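Local coordinates for protein alanine racemase (Corynebacterium glutamicum, PDB 2DY3) that is a dimeric, pyridoxal-5'-phosphate-containing enzyme of the alanine racemase family, in which a TIM-barrel domain is joined to a beta-rich C-terminal domain, at residues E239-S243 and V270-G274. Sequence-based numbering, arbitrary orientation.
Sequences EAKVS and VVPAG
Ser243 and Val270 join neighbouring antiparallel strands, 236-247 and 267-271, of the mixed beta sheet in the C-terminal domain of alanine racemase, where regular pairing gives way to a turn. The backbone N of Ser243 donates a hydrogen bond to the carbonyl O of Val270 (2.9 Å); the acceptor is met nearly end-on (C=O...N 161°), with a moderate bend at the hydrogen. The same oxygen receives a CA-H...O contact from Val242 CA (3.4 Å). CG1 of Val242, anti to the backbone N (chi1 180°), also comes to the Val270 O, at 3.3 Å, although its CB points away from the partner strand. Ser243 lays its hydroxyl alongside the valine: OG, placed between its own N and carbonyl carbon (chi1 60°), lies 3.5 Å from Val270 CB and packs equally against CG1.

At the other end the contact is apolar. The methyl of Ala240 meets one branch of Val271, with CB 3.6 Å from CG2, and also approaches the pyrrolidine ring of Pro272, which presents CG to it at 4.1 Å from Ala240 CB. Having no N-H, the proline cannot extend the backbone pairing as a donor. Leu4 of strand 4-8 packs on Ala240, and Phe307 and Ile309 of strand 307-312 pack on Val271. Ser130 and Ile81 of the second subunit touch Val270 and Pro272, respectively, placing this buried junction at the dimer interface; the Val270 side chain is about 11 Å from a bound pyridoxal-5'-phosphate. Beyond the strand, Pro272 centres an inverse gamma turn, closed by Ala273 N donating to Val271 O at 2.7 Å.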
loop_
_atom_site.group_PDB
_atom_site.type_symbol
_atom_site.label_atom_id
_atom_site.label_comp_id
_atom_site.label_asym_id
_atom_site.label_seq_id
_atom_site.Cartn_x
_atom_site.Cartn_y
_atom_site.Cartn_z
ATOM N N GLU B 239 12.035 -2.402 8.488
ATOM C CA GLU B 239 12.744 -3.587 8.954
ATOM C C GLU B 239 11.828 -4.705 9.442
ATOM O O GLU B 239 10.727 -4.467 9.947
ATOM C CB GLU B 239 13.722 -3.203 10.076
ATOM C CG GLU B 239 13.054 -2.742 11.360
ATOM C CD GLU B 239 14.033 -2.130 12.361
ATOM O OE1 GLU B 239 13.623 -1.863 13.507
ATOM O OE2 GLU B 239 15.207 -1.908 12.002
ATOM N N ALA B 240 12.306 -5.932 9.294
ATOM C CA ALA B 240 11.550 -7.100 9.710
ATOM C C ALA B 240 12.428 -8.013 10.546
ATOM O O ALA B 240 13.654 -7.940 10.496
ATOM C CB ALA B 240 11.038 -7.852 8.483
ATOM N N LYS B 241 11.790 -8.865 11.331
ATOM C CA LYS B 241 12.516 -9.813 12.149
ATOM C C LYS B 241 12.402 -11.157 11.443
ATOM O O LYS B 241 11.303 -11.574 11.065
ATOM C CB LYS B 241 11.907 -9.865 13.551
ATOM C CG LYS B 241 11.999 -8.524 14.270
ATOM C CD LYS B 241 11.824 -8.666 15.768
ATOM C CE LYS B 241 12.200 -7.370 16.477
ATOM N NZ LYS B 241 12.051 -7.471 17.955
ATOM N N VAL B 242 13.539 -11.815 11.242
ATOM C CA VAL B 242 13.568 -13.108 10.577
ATOM C C VAL B 242 12.701 -14.102 11.337
ATOM O O VAL B 242 12.860 -14.283 12.543
ATOM C CB VAL B 242 15.014 -13.645 10.493
ATOM C CG1 VAL B 242 15.030 -15.009 9.794
ATOM C CG2 VAL B 242 15.890 -12.645 9.749
ATOM N N SER B 243 11.780 -14.744 10.629
ATOM C CA SER B 243 10.885 -15.702 11.262
ATOM C C SER B 243 11.507 -17.082 11.387
ATOM O O SER B 243 11.303 -17.777 12.380
ATOM C CB SER B 243 9.586 -15.805 10.465
ATOM O OG SER B 243 9.843 -16.241 9.144
ATOM N N VAL B 270 13.900 -16.569 6.319
ATOM C CA VAL B 270 12.607 -16.076 5.883
ATOM C C VAL B 270 12.302 -14.775 6.610
ATOM O O VAL B 270 12.421 -14.701 7.828
ATOM C CB VAL B 270 11.494 -17.098 6.192
ATOM C CG1 VAL B 270 10.153 -16.584 5.683
ATOM C CG2 VAL B 270 11.826 -18.437 5.536
ATOM N N VAL B 271 11.951 -13.733 5.866
ATOM C CA VAL B 271 11.603 -12.470 6.499
ATOM C C VAL B 271 10.125 -12.232 6.215
ATOM O O VAL B 271 9.683 -12.264 5.069
ATOM C CB VAL B 271 12.507 -11.304 5.996
ATOM C CG1 VAL B 271 13.288 -11.743 4.780
ATOM C CG2 VAL B 271 11.682 -10.067 5.715
ATOM N N PRO B 272 9.338 -12.030 7.277
ATOM C CA PRO B 272 7.893 -11.790 7.279
ATOM C C PRO B 272 7.394 -10.527 6.585
ATOM O O PRO B 272 6.784 -9.670 7.217
ATOM C CB PRO B 272 7.549 -11.806 8.770
ATOM C CG PRO B 272 8.753 -11.187 9.376
ATOM C CD PRO B 272 9.881 -11.903 8.642
ATOM N N ALA B 273 7.649 -10.431 5.285
ATOM C CA ALA B 273 7.199 -9.297 4.482
ATOM C C ALA B 273 7.003 -9.787 3.046
ATOM O O ALA B 273 7.918 -10.379 2.469
ATOM C CB ALA B 273 8.227 -8.175 4.527
ATOM N N GLY B 274 5.810 -9.548 2.487
ATOM C CA GLY B 274 5.499 -9.973 1.126
ATOM C C GLY B 274 4.866 -8.862 0.293
ATOM O O GLY B 274 4.769 -7.727 0.760
#